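Local coordinates for protein phthiocerol synthesis polyketide synthase type I PpsC (Mycobacterium tuberculosis, PDB 7AHB) that probably helps build phthiocerol as a type I polyketide synthase, its acyltransferase domain probably selecting the extender unit and loading it onto the carrier protein, at residues 86-91 with 156-161; 118-123 with 344-349; 164-169 with 249-254; 173-178 with 214-219; 299-304 with 328-333. All blocks are in the same frame, centred on the assembly; numbering follows the deposited sequence. Where two conformers were deposited one is given.

Interaction 1. Residues 86-91 with 156-161; sequences VAQGGF and GLRVTA
The side-chain amide of Q88 meets the backbone of R158 across this contact, and the R158 guanidinium meets the same amide through a water in the guanidinium plane, at its edge. The two flat groups are turned 61° apart and do not stack. Q88 was modelled in two conformers; what follows holds for one of them.

In that conformer OE1 makes the nearest approach to R158. Q88 OE1 comes to 3.1 Å from R158 CA and to 3.5 Å from R158 CB, so it sits against the carbon flank of the helix. The backbone N of R158 is also near, but at an angle too poor for a hydrogen bond. The oxygen is engaged instead by the water, which donates to Q88 OE1 at 2.7 Å and accepts from R158 NH1 at 2.9 Å. R158 starts with CG anti to its backbone N (chi1 171°), then bends at chi2, and this carries the guanidinium round to the water. One turn further on, A161 CB rests 3.9 Å from the backbone O of Q88, while L157 CB lies 4.2 Å from Q88 NE2.

R158 NH2 has a partner of its own in E254 O. Q88 NE2 bonds both to E84 OE2, on its own helix, and to A154 O, on the opposite one, and the two acceptors would help fix the amide's rotation. The chemistry therefore implies a direct tie between helices 72-89 and 153-167, from Q88 NE2 to A154 O, with the water bridge beside it in the conformer described.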
# COMPACT_ATOMS: atom_id res chain seq x y z
N VAL A 86 18.36 11.39 0.62
CA VAL A 86 19.11 12.51 0.04
C VAL A 86 19.93 12.01 -1.15
O VAL A 86 19.92 12.61 -2.24
CB VAL A 86 19.98 13.19 1.11
CG1 VAL A 86 21.05 14.06 0.49
CG2 VAL A 86 19.08 14.02 2.03
N ALA A 87 20.61 10.89 -0.98
CA ALA A 87 21.50 10.39 -2.02
C ALA A 87 20.80 9.48 -3.03
O ALA A 87 21.28 9.36 -4.16
CB ALA A 87 22.70 9.65 -1.38
N GLN A 88 19.69 8.83 -2.65
CA GLN A 88 18.95 7.97 -3.56
C GLN A 88 17.76 8.67 -4.22
O GLN A 88 17.14 8.10 -5.13
CB GLN A 88 18.41 6.74 -2.82
CG GLN A 88 19.36 5.55 -2.74
CD GLN A 88 18.65 4.22 -2.93
OE1 GLN A 88 17.86 4.06 -3.88
NE2 GLN A 88 18.91 3.24 -2.04
N GLY A 89 17.44 9.89 -3.80
CA GLY A 89 16.26 10.57 -4.29
C GLY A 89 16.37 12.07 -4.48
O GLY A 89 15.41 12.71 -4.94
N GLY A 90 17.53 12.64 -4.14
CA GLY A 90 17.72 14.07 -4.23
C GLY A 90 16.66 14.89 -3.51
O GLY A 90 16.50 16.09 -3.79
N PHE A 91 15.94 14.27 -2.58
CA PHE A 91 14.78 14.86 -1.92
C PHE A 91 14.89 14.55 -0.44
O PHE A 91 15.44 13.52 -0.06
CB PHE A 91 13.47 14.35 -2.60
CG PHE A 91 12.57 13.53 -1.72
CD1 PHE A 91 12.96 12.29 -1.24
CD2 PHE A 91 11.31 14.00 -1.40
CE1 PHE A 91 12.12 11.53 -0.43
CE2 PHE A 91 10.46 13.25 -0.61
CZ PHE A 91 10.85 12.02 -0.12
N GLY A 156 14.47 -1.10 -0.34
CA GLY A 156 13.12 -0.62 -0.59
C GLY A 156 13.10 0.74 -1.27
O GLY A 156 12.29 0.97 -2.19
N LEU A 157 13.96 1.66 -0.82
CA LEU A 157 14.06 2.95 -1.49
C LEU A 157 14.51 2.76 -2.94
O LEU A 157 13.99 3.41 -3.86
CB LEU A 157 15.01 3.87 -0.75
CG LEU A 157 14.81 4.11 0.73
CD1 LEU A 157 15.68 5.28 1.22
CD2 LEU A 157 13.40 4.30 1.09
N ARG A 158 15.50 1.89 -3.15
CA ARG A 158 16.03 1.66 -4.48
C ARG A 158 14.95 1.19 -5.43
O ARG A 158 14.78 1.75 -6.52
CB ARG A 158 17.18 0.64 -4.41
CG ARG A 158 17.68 0.17 -5.76
CD ARG A 158 18.22 1.28 -6.57
NE ARG A 158 18.76 0.85 -7.86
CZ ARG A 158 19.15 1.68 -8.83
NH1 ARG A 158 19.08 2.98 -8.64
NH2 ARG A 158 19.61 1.21 -9.98
N VAL A 159 14.19 0.16 -5.05
CA VAL A 159 13.11 -0.32 -5.90
C VAL A 159 12.14 0.81 -6.19
O VAL A 159 11.67 0.99 -7.32
CB VAL A 159 12.38 -1.51 -5.25
CG1 VAL A 159 11.16 -1.87 -6.08
CG2 VAL A 159 13.32 -2.70 -5.10
N THR A 160 11.77 1.56 -5.14
CA THR A 160 10.82 2.65 -5.30
C THR A 160 11.36 3.72 -6.23
O THR A 160 10.64 4.20 -7.11
CB THR A 160 10.48 3.24 -3.94
OG1 THR A 160 9.99 2.19 -3.10
CG2 THR A 160 9.43 4.29 -4.04
N ALA A 161 12.65 4.06 -6.08
CA ALA A 161 13.27 5.09 -6.91
C ALA A 161 13.29 4.70 -8.38
O ALA A 161 12.95 5.50 -9.26
CB ALA A 161 14.69 5.36 -6.43
O HOH W 1 18.54 4.77 -6.43

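Interaction 2. Residues 118-123 with 344-349; sequences LALTAL and GTLQRD
L120 gives up the most surface here, and the branch that does the touching is mainly CD2. It points from helix 106-126 into the angle between two side chains of the opposite loop, with L120 CD2 at 3.7 Å from T345 CG2 and at 3.8 Å from L346 CD1. Its other methyl follows more loosely: L120 CD1 stands 4.1 Å from T345 CG2. The leucine end is thus straddled by consecutive residues, which it crosses obliquely.

T345 comes next in buried surface. Its chi1 of -58° sets OG1 beside the backbone N and CG2 anti to it, so the methyl faces the helix and OG1 is turned off the apolar patch. That buried hydroxyl is well provided for, since W124 NE1 and E316 O both bond to it; the branched side chain shows a greasy side to L120 and a polar side to the protein behind.

L346, the third partner, brings its CD1 methyl and, more weakly, its branch point: L346 CG lies 3.9 Å from L120 CD2. Everything that meets is hydrocarbon, and the contact is pure apolar packing in the interior.

L67 of helix 65-70 touches L120, L123 and L346 and so extends the same apolar cluster. The loop has backbone bonds of its own, from T345 to S22 and from L346 to S318. Elsewhere on its surface helix 106-126 packs through A119 on helix 72-89 and through T121 on helix 141-147, so the contact sets the chain leaving edge strand 341-343 against helix 106-126.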
# COMPACT_ATOMS: atom_id res chain seq x y z
N LEU A 118 7.55 3.01 6.56
CA LEU A 118 8.57 2.43 7.44
C LEU A 118 8.66 3.18 8.77
O LEU A 118 8.78 2.56 9.83
CB LEU A 118 9.91 2.42 6.74
CG LEU A 118 9.93 1.65 5.44
CD1 LEU A 118 11.23 1.84 4.72
CD2 LEU A 118 9.66 0.15 5.71
N ALA A 119 8.58 4.52 8.74
CA ALA A 119 8.64 5.27 9.99
C ALA A 119 7.41 5.00 10.86
O ALA A 119 7.50 4.94 12.09
CB ALA A 119 8.78 6.79 9.72
N LEU A 120 6.24 4.84 10.24
CA LEU A 120 5.05 4.55 11.03
C LEU A 120 5.10 3.14 11.61
O LEU A 120 4.55 2.89 12.68
CB LEU A 120 3.78 4.73 10.17
CG LEU A 120 3.40 6.19 9.86
CD1 LEU A 120 2.28 6.23 8.80
CD2 LEU A 120 2.95 6.91 11.13
N THR A 121 5.71 2.20 10.88
CA THR A 121 5.94 0.87 11.43
C THR A 121 6.83 0.94 12.66
O THR A 121 6.58 0.24 13.64
CB THR A 121 6.56 -0.03 10.37
OG1 THR A 121 5.69 -0.16 9.21
CG2 THR A 121 6.79 -1.46 10.93
N ALA A 122 7.81 1.84 12.64
CA ALA A 122 8.67 2.06 13.81
C ALA A 122 7.87 2.62 14.97
O ALA A 122 8.11 2.27 16.14
CB ALA A 122 9.81 3.02 13.45
N LEU A 123 6.91 3.49 14.66
CA LEU A 123 6.09 4.09 15.70
C LEU A 123 5.27 3.04 16.43
O LEU A 123 5.27 2.98 17.67
CB LEU A 123 5.18 5.16 15.09
CG LEU A 123 4.22 5.86 16.04
CD1 LEU A 123 5.00 6.50 17.18
CD2 LEU A 123 3.39 6.90 15.31
N GLY A 344 -6.69 1.99 11.07
CA GLY A 344 -5.58 2.65 10.43
C GLY A 344 -4.55 3.16 11.42
O GLY A 344 -4.60 2.87 12.62
N THR A 345 -3.61 3.95 10.89
CA THR A 345 -2.54 4.54 11.68
C THR A 345 -2.73 6.03 11.86
O THR A 345 -2.97 6.49 12.98
CB THR A 345 -1.18 4.24 11.01
OG1 THR A 345 -1.00 2.82 10.89
CG2 THR A 345 -0.03 4.80 11.83
N LEU A 346 -2.73 6.79 10.77
CA LEU A 346 -3.04 8.21 10.77
C LEU A 346 -4.25 8.48 9.88
O LEU A 346 -4.65 7.65 9.05
CB LEU A 346 -1.85 9.03 10.28
CG LEU A 346 -0.48 8.79 10.90
CD1 LEU A 346 0.55 9.67 10.20
CD2 LEU A 346 -0.50 9.07 12.37
N GLN A 347 -4.79 9.70 10.00
CA GLN A 347 -5.90 10.13 9.15
C GLN A 347 -5.84 11.63 8.96
O GLN A 347 -5.39 12.38 9.84
CB GLN A 347 -7.24 9.73 9.76
CG GLN A 347 -7.54 10.40 11.08
CD GLN A 347 -8.32 9.49 11.99
OE1 GLN A 347 -7.73 8.64 12.68
NE2 GLN A 347 -9.65 9.63 12.00
N ARG A 348 -6.30 12.07 7.78
CA ARG A 348 -6.16 13.48 7.40
C ARG A 348 -7.04 14.38 8.25
O ARG A 348 -6.73 15.57 8.40
CB ARG A 348 -6.48 13.64 5.92
CG ARG A 348 -7.97 13.58 5.59
CD ARG A 348 -8.21 13.25 4.10
NE ARG A 348 -7.41 14.11 3.22
CZ ARG A 348 -6.27 13.73 2.64
NH1 ARG A 348 -5.78 12.49 2.83
NH2 ARG A 348 -5.61 14.59 1.85
N ASP A 349 -8.13 13.85 8.79
CA ASP A 349 -8.99 14.60 9.69
C ASP A 349 -8.44 14.52 11.12
O ASP A 349 -7.82 13.52 11.51
CB ASP A 349 -10.42 14.06 9.65
CG ASP A 349 -10.47 12.53 9.77
OD1 ASP A 349 -10.21 11.81 8.76
OD2 ASP A 349 -10.75 12.06 10.90

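Interaction 3. Residues 164-169 with 249-254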
# COMPACT_ATOMS: atom_id res chain seq x y z
N SER A 164 9.51 4.32 -9.79
CA SER A 164 8.84 5.61 -9.91
C SER A 164 9.46 6.49 -10.99
O SER A 164 8.75 7.24 -11.66
CB SER A 164 8.83 6.34 -8.56
OG SER A 164 10.11 6.72 -8.15
N ARG A 165 10.77 6.41 -11.18
CA ARG A 165 11.39 7.16 -12.27
C ARG A 165 10.95 6.63 -13.63
O ARG A 165 10.78 7.41 -14.58
CB ARG A 165 12.91 7.11 -12.17
CG ARG A 165 13.59 7.98 -13.21
CD ARG A 165 14.71 7.22 -13.92
NE ARG A 165 15.71 6.71 -12.99
CZ ARG A 165 15.98 5.42 -12.80
NH1 ARG A 165 15.33 4.48 -13.48
NH2 ARG A 165 16.90 5.07 -11.90
N LEU A 166 10.81 5.31 -13.75
CA LEU A 166 10.32 4.72 -14.98
C LEU A 166 8.87 5.10 -15.28
O LEU A 166 8.50 5.23 -16.44
CB LEU A 166 10.46 3.19 -14.92
CG LEU A 166 11.90 2.69 -14.82
CD1 LEU A 166 11.97 1.18 -14.74
CD2 LEU A 166 12.70 3.17 -16.03
N MET A 167 8.04 5.24 -14.26
CA MET A 167 6.65 5.60 -14.45
C MET A 167 6.43 7.09 -14.62
O MET A 167 5.43 7.47 -15.24
CB MET A 167 5.83 5.08 -13.26
CG MET A 167 5.78 3.55 -13.17
SD MET A 167 5.04 2.92 -11.64
CE MET A 167 3.37 3.51 -11.86
N ALA A 168 7.33 7.92 -14.14
CA ALA A 168 7.11 9.36 -14.19
C ALA A 168 6.82 9.90 -15.58
O ALA A 168 5.92 10.74 -15.71
CB ALA A 168 8.32 10.08 -13.59
N PRO A 169 7.53 9.49 -16.64
CA PRO A 169 7.23 10.06 -17.97
C PRO A 169 5.82 9.78 -18.43
O PRO A 169 5.33 10.49 -19.32
CB PRO A 169 8.27 9.39 -18.88
CG PRO A 169 9.38 8.96 -17.95
CD PRO A 169 8.69 8.58 -16.66
N PRO A 249 11.33 -4.42 -18.91
CA PRO A 249 12.75 -4.65 -19.23
C PRO A 249 13.68 -3.70 -18.51
O PRO A 249 14.74 -4.11 -18.02
CB PRO A 249 12.82 -4.47 -20.75
CG PRO A 249 11.38 -4.75 -21.22
CD PRO A 249 10.51 -4.21 -20.13
N ALA A 250 13.31 -2.42 -18.42
CA ALA A 250 14.16 -1.47 -17.72
C ALA A 250 14.20 -1.77 -16.24
O ALA A 250 15.25 -1.64 -15.61
CB ALA A 250 13.68 -0.04 -17.95
N MET A 251 13.06 -2.18 -15.67
CA MET A 251 13.05 -2.63 -14.27
C MET A 251 14.05 -3.76 -14.04
O MET A 251 14.85 -3.70 -13.10
CB MET A 251 11.65 -3.11 -13.87
CG MET A 251 10.67 -2.02 -13.62
SD MET A 251 10.88 -1.28 -12.00
CE MET A 251 10.21 -2.54 -10.94
N ARG A 252 14.02 -4.80 -14.87
CA ARG A 252 14.91 -5.94 -14.68
C ARG A 252 16.36 -5.55 -14.88
O ARG A 252 17.23 -6.08 -14.18
CB ARG A 252 14.48 -7.07 -15.61
CG ARG A 252 13.17 -7.68 -15.15
CD ARG A 252 12.43 -8.51 -16.16
NE ARG A 252 11.14 -8.91 -15.55
CZ ARG A 252 10.00 -9.13 -16.21
NH1 ARG A 252 9.95 -8.99 -17.54
NH2 ARG A 252 8.90 -9.49 -15.54
N SER A 253 16.63 -4.58 -15.76
CA SER A 253 17.99 -4.12 -15.96
C SER A 253 18.48 -3.29 -14.78
O SER A 253 19.55 -3.55 -14.22
CB SER A 253 18.07 -3.31 -17.26
OG SER A 253 19.39 -2.90 -17.52
N GLU A 254 17.71 -2.27 -14.40
CA GLU A 254 18.19 -1.35 -13.38
C GLU A 254 18.27 -2.00 -12.00
O GLU A 254 19.10 -1.61 -11.18
CB GLU A 254 17.27 -0.13 -13.31
CG GLU A 254 17.16 0.61 -14.61
CD GLU A 254 17.84 1.93 -14.56
OE1 GLU A 254 19.09 1.94 -14.52
OE2 GLU A 254 17.12 2.96 -14.57
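Two helical turns come together at L166 and A250, whose CA atoms are 7.8 Å apart, the shortest such distance between the segments. One lies near the end of helix 153-167, with 3-10 geometry at 168-169; the other is most of the short helix 248-254. Spacing of this size lets side chains meet while the backbones stay apart.

L166 fills the gap. Its CB points at the other helix and its two methyls work together: L166 CD1 lies 3.6 Å from M251 CG and 3.8 Å from M251 SD, and L166 CD2 lies 3.9 Å from A250 CB. M251, bent at both chi2 and chi3, thus offers a methylene and its sulfur to the same methyl.

Beside this apolar patch runs a salt bridge, R165 NH1 to E254 OE2 at 2.6 Å. R165 leaves its helix with CG anti to the backbone N (chi1 -175°) and bends twice, and the two side chains cross at about a right angle. Their planes are 43° apart. OE2 lies oblique to the guanidinium and alone does the work, unlike the flat, two-pronged pairing of an arginine and a carboxylate. The edge of the guanidinium also lies against L166 CD2 in its plane, linking the charged and apolar parts.

M251 also packs on V162, W290 and M294. The pattern is that of two surface helices pairing through a leucine set against A250 and M251, flanked by the R165-E254 ion pair, in the large alpha/beta subdomain of the acyltransferase fold.

Interaction 4. Residues 173-178 with 214-219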
# COMPACT_ATOMS: atom_id res chain seq x y z
N GLN A 173 -1.10 9.97 -18.55
CA GLN A 173 -1.52 9.08 -19.62
C GLN A 173 -2.32 7.90 -19.10
O GLN A 173 -2.72 7.03 -19.89
CB GLN A 173 -0.31 8.55 -20.39
CG GLN A 173 0.64 9.58 -20.87
CD GLN A 173 1.31 9.17 -22.16
OE1 GLN A 173 2.50 8.83 -22.17
NE2 GLN A 173 0.55 9.22 -23.26
N GLY A 174 -2.52 7.81 -17.79
CA GLY A 174 -3.34 6.75 -17.24
C GLY A 174 -3.91 7.17 -15.91
O GLY A 174 -3.48 8.16 -15.31
N THR A 175 -4.90 6.41 -15.46
CA THR A 175 -5.46 6.60 -14.13
C THR A 175 -6.18 5.31 -13.76
O THR A 175 -6.12 4.32 -14.50
CB THR A 175 -6.35 7.84 -14.05
OG1 THR A 175 -6.67 8.11 -12.67
CG2 THR A 175 -7.62 7.67 -14.85
N MET A 176 -6.85 5.31 -12.62
CA MET A 176 -7.61 4.15 -12.19
C MET A 176 -8.92 4.63 -11.60
O MET A 176 -9.09 5.82 -11.32
CB MET A 176 -6.84 3.31 -11.17
CG MET A 176 -5.44 2.98 -11.59
SD MET A 176 -4.60 1.98 -10.27
CE MET A 176 -5.15 0.43 -10.64
N ALA A 177 -9.84 3.70 -11.39
CA ALA A 177 -11.15 4.03 -10.85
C ALA A 177 -11.63 2.89 -9.96
O ALA A 177 -11.48 1.72 -10.32
CB ALA A 177 -12.17 4.27 -11.96
N LEU A 178 -12.22 3.25 -8.83
CA LEU A 178 -12.82 2.27 -7.92
C LEU A 178 -14.30 2.14 -8.27
O LEU A 178 -15.01 3.14 -8.34
CB LEU A 178 -12.66 2.72 -6.47
CG LEU A 178 -13.22 1.81 -5.38
CD1 LEU A 178 -12.46 0.52 -5.25
CD2 LEU A 178 -13.20 2.56 -4.03
N LEU A 214 -9.34 8.98 -20.46
CA LEU A 214 -10.60 9.19 -21.15
C LEU A 214 -11.49 7.96 -21.06
O LEU A 214 -12.72 8.07 -20.96
CB LEU A 214 -10.35 9.54 -22.62
CG LEU A 214 -9.79 10.93 -22.93
CD1 LEU A 214 -9.67 11.20 -24.43
CD2 LEU A 214 -10.65 12.01 -22.27
N LEU A 215 -10.88 6.77 -21.11
CA LEU A 215 -11.65 5.53 -21.07
C LEU A 215 -12.10 5.19 -19.66
O LEU A 215 -13.20 4.66 -19.47
CB LEU A 215 -10.83 4.40 -21.67
CG LEU A 215 -10.42 4.60 -23.13
CD1 LEU A 215 -9.47 3.56 -23.58
CD2 LEU A 215 -11.67 4.61 -24.06
N ILE A 216 -11.26 5.46 -18.66
CA ILE A 216 -11.70 5.33 -17.28
C ILE A 216 -12.86 6.26 -17.00
O ILE A 216 -13.84 5.87 -16.35
CB ILE A 216 -10.51 5.56 -16.32
CG1 ILE A 216 -9.43 4.52 -16.55
CG2 ILE A 216 -10.97 5.57 -14.88
CD1 ILE A 216 -9.89 3.08 -16.46
N ASP A 217 -12.79 7.51 -17.47
CA ASP A 217 -13.90 8.43 -17.28
C ASP A 217 -15.16 7.90 -17.95
O ASP A 217 -16.27 8.03 -17.41
CB ASP A 217 -13.56 9.81 -17.82
CG ASP A 217 -12.60 10.57 -16.92
OD1 ASP A 217 -12.30 10.06 -15.82
OD2 ASP A 217 -12.14 11.65 -17.32
N GLU A 218 -15.03 7.35 -19.15
CA GLU A 218 -16.19 6.77 -19.83
C GLU A 218 -16.79 5.63 -19.02
O GLU A 218 -18.02 5.47 -18.95
CB GLU A 218 -15.79 6.31 -21.24
CG GLU A 218 -16.74 5.38 -21.91
CD GLU A 218 -16.36 5.10 -23.35
OE1 GLU A 218 -15.48 5.82 -23.86
OE2 GLU A 218 -16.96 4.19 -23.99
N LEU A 219 -15.95 4.81 -18.40
CA LEU A 219 -16.45 3.67 -17.65
C LEU A 219 -17.02 4.10 -16.31
O LEU A 219 -17.99 3.50 -15.84
CB LEU A 219 -15.32 2.65 -17.46
CG LEU A 219 -14.88 2.01 -18.78
CD1 LEU A 219 -13.62 1.20 -18.64
CD2 LEU A 219 -16.03 1.09 -19.29
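I216 overlaps two strand residues at once, laying its CG2 methyl on A177 and its CB and CG1 alongside T175. The tightest point is I216 CG2 to A177 CB at 3.4 Å, closer than carbons usually come. The same methyl reaches the strand backbone between them, with I216 CG2 at 4.0 Å from M176 C, and I216 CG1 stands 3.9 Å from T175 O. The isoleucine thus sits over the backbone of M176, between T175 and A177.

On the strand side, T175 meets it with a methyl: T175 CG2 is 3.9 Å from I216 CB. The rotamer explains this. With chi1 at -170°, OG1 is anti to the backbone N and CG2 takes the crowded position between N and the carbonyl carbon, which turns the methyl to the helix while the hydroxyl bonds to I235 O. A177 adds only its CB, and the CA atoms of A177 and I216 are 6.6 Å apart.

Strand 175-178 and helix 214-219 run almost parallel, their short axes 14° apart and 8.2 Å distant at closest. M176 points to the other face of the sheet, where it packs on V208, S210 and P239 and lies near residues that look like a nucleophile elbow.

In the four-stranded antiparallel sheet, strand 175-179 is an inner strand, bonded through T175 and A177 to 207-211 and, on its other edge, through M176 to V233 and L178 to T231, at and just past strand 230-232. Helix 213-225 covers one face, reaching I209 with L219, and the strand order 2-3-1-4 is that of the ferredoxin-like small subdomain of acyltransferases.

Interaction 5. Residues 299-304 with 328-333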
# COMPACT_ATOMS: atom_id res chain seq x y z
N ARG A 299 -4.03 -8.79 -5.90
CA ARG A 299 -4.93 -9.78 -5.29
C ARG A 299 -5.20 -9.43 -3.82
O ARG A 299 -4.92 -10.19 -2.90
CB ARG A 299 -4.33 -11.16 -5.42
CG ARG A 299 -3.90 -11.55 -6.80
CD ARG A 299 -4.99 -12.29 -7.55
NE ARG A 299 -4.63 -12.51 -8.95
CZ ARG A 299 -5.42 -13.08 -9.85
NH1 ARG A 299 -6.62 -13.55 -9.50
NH2 ARG A 299 -4.99 -13.19 -11.10
N PHE A 300 -5.76 -8.23 -3.62
CA PHE A 300 -5.91 -7.71 -2.27
C PHE A 300 -7.02 -8.42 -1.53
O PHE A 300 -6.85 -8.82 -0.39
CB PHE A 300 -6.17 -6.19 -2.29
CG PHE A 300 -6.24 -5.58 -0.93
CD1 PHE A 300 -5.12 -5.55 -0.11
CD2 PHE A 300 -7.41 -5.04 -0.45
CE1 PHE A 300 -5.18 -5.00 1.16
CE2 PHE A 300 -7.47 -4.50 0.82
CZ PHE A 300 -6.36 -4.48 1.62
N HIS A 301 -8.20 -8.54 -2.16
CA HIS A 301 -9.31 -9.31 -1.62
C HIS A 301 -8.85 -10.69 -1.15
O HIS A 301 -9.11 -11.09 -0.01
CB HIS A 301 -10.40 -9.39 -2.70
CG HIS A 301 -11.43 -10.45 -2.49
ND1 HIS A 301 -12.23 -10.89 -3.51
CD2 HIS A 301 -11.80 -11.14 -1.39
CE1 HIS A 301 -13.06 -11.81 -3.05
NE2 HIS A 301 -12.81 -11.99 -1.76
N GLN A 302 -8.11 -11.40 -2.00
CA GLN A 302 -7.74 -12.78 -1.68
C GLN A 302 -6.69 -12.83 -0.57
O GLN A 302 -6.72 -13.72 0.29
CB GLN A 302 -7.25 -13.48 -2.94
CG GLN A 302 -8.29 -13.54 -4.08
CD GLN A 302 -8.19 -12.39 -5.13
OE1 GLN A 302 -7.67 -11.30 -4.86
NE2 GLN A 302 -8.72 -12.65 -6.34
N ALA A 303 -5.76 -11.88 -0.56
CA ALA A 303 -4.76 -11.85 0.50
C ALA A 303 -5.39 -11.58 1.87
O ALA A 303 -5.03 -12.22 2.87
CB ALA A 303 -3.70 -10.78 0.18
N ILE A 304 -6.34 -10.65 1.93
CA ILE A 304 -7.00 -10.37 3.21
C ILE A 304 -7.79 -11.59 3.67
O ILE A 304 -7.74 -11.98 4.84
CB ILE A 304 -7.90 -9.12 3.09
CG1 ILE A 304 -7.04 -7.85 2.90
CG2 ILE A 304 -8.81 -9.00 4.31
CD1 ILE A 304 -6.17 -7.52 4.10
N SER A 328 -12.76 -4.79 5.85
CA SER A 328 -13.94 -5.25 6.57
C SER A 328 -14.92 -5.96 5.63
O SER A 328 -15.51 -6.98 6.00
CB SER A 328 -14.61 -4.08 7.27
OG SER A 328 -13.78 -3.59 8.32
N ASP A 329 -15.11 -5.42 4.42
CA ASP A 329 -16.00 -6.10 3.48
C ASP A 329 -15.54 -7.53 3.21
O ASP A 329 -16.35 -8.46 3.20
CB ASP A 329 -16.09 -5.32 2.18
CG ASP A 329 -17.02 -4.12 2.28
OD1 ASP A 329 -17.74 -4.00 3.30
OD2 ASP A 329 -17.01 -3.30 1.34
N THR A 330 -14.24 -7.72 2.99
CA THR A 330 -13.72 -9.06 2.73
C THR A 330 -13.91 -9.96 3.94
O THR A 330 -14.40 -11.08 3.82
CB THR A 330 -12.24 -8.97 2.35
OG1 THR A 330 -12.14 -8.42 1.04
CG2 THR A 330 -11.58 -10.34 2.39
N LEU A 331 -13.53 -9.47 5.12
CA LEU A 331 -13.63 -10.30 6.32
C LEU A 331 -15.07 -10.68 6.61
O LEU A 331 -15.36 -11.81 7.04
CB LEU A 331 -13.01 -9.57 7.51
CG LEU A 331 -11.52 -9.31 7.41
CD1 LEU A 331 -11.04 -8.43 8.56
CD2 LEU A 331 -10.74 -10.62 7.40
N ARG A 332 -16.00 -9.75 6.38
CA ARG A 332 -17.41 -10.01 6.64
C ARG A 332 -17.95 -11.13 5.75
O ARG A 332 -18.91 -11.80 6.12
CB ARG A 332 -18.22 -8.73 6.44
CG ARG A 332 -19.42 -8.57 7.33
CD ARG A 332 -20.16 -7.24 7.04
NE ARG A 332 -19.23 -6.14 6.88
CZ ARG A 332 -19.06 -5.16 7.76
NH1 ARG A 332 -19.78 -5.12 8.88
NH2 ARG A 332 -18.17 -4.20 7.50
N ALA A 333 -17.35 -11.33 4.58
CA ALA A 333 -17.85 -12.34 3.65
C ALA A 333 -17.49 -13.75 4.08
O ALA A 333 -18.16 -14.69 3.63
CB ALA A 333 -17.29 -12.08 2.25
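T330 is the first residue of 328-333 to touch the other helix, and both its branches are used. Its chi1 of -72° puts OG1 beside the backbone N and CG2 anti to it, and CG2 drops onto the flank of the partner turn: T330 CG2 is 3.5 Å from the backbone O of H301 and 3.6 Å from I304 CG2. OG1 turns the other way, to the imidazole, where T330 OG1 stands 3.7 Å from H301 CD2. It meets that ring obliquely and makes no bond with it; its polar partner is S326 O, one turn back, through a weak hydrogen bond.

L331 follows, its CB directed along the interface but its branch swinging in. L331 CD2 comes to 4.0 Å from I304 CG2, so the isoleucine methyl is shared by T330 and L331. The other branch of I304 is busy elsewhere, with I304 CG1 lying 3.7 Å above one face of the F300 ring, offset toward its rim. That ring in turn makes an edge-to-face stack with H137.

Further along, the helix is mixed in its bonding, A333 N reaching T330 O at 3.1 Å and D329 O only weakly.

The short axes of helix 300-304 and helix 328-333 pass 9.3 Å apart and cross at -55°. I304 also packs on I135 of strand 133-136, and with F300 on I327, while S203 and P204 close over T330 and P204 over H301. The helices precede and follow strand 313-316 in the chain and pack beside the parallel sheet, next to the loop that leaves strand 197-201.

Following the chain from the N terminus, interaction 1 closes a loop from the end of helix 72-89 to helix 153-167. Interaction 2 opens within it, on helix 106-126, and closes only near the C terminus, so the two cross. Its long loop holds the remaining three. Interaction 3 starts further down helix 153-167 and ties it to helix 248-254; it touches interaction 1 through R158 and E254. Nested inside it, interaction 4 seals the small antiparallel subdomain against its helix. Interaction 5 comes later, a short closure between two helices beside the parallel sheet, about 31 Å from interaction 3, centre to centre, on the opposite side of the chain's centre.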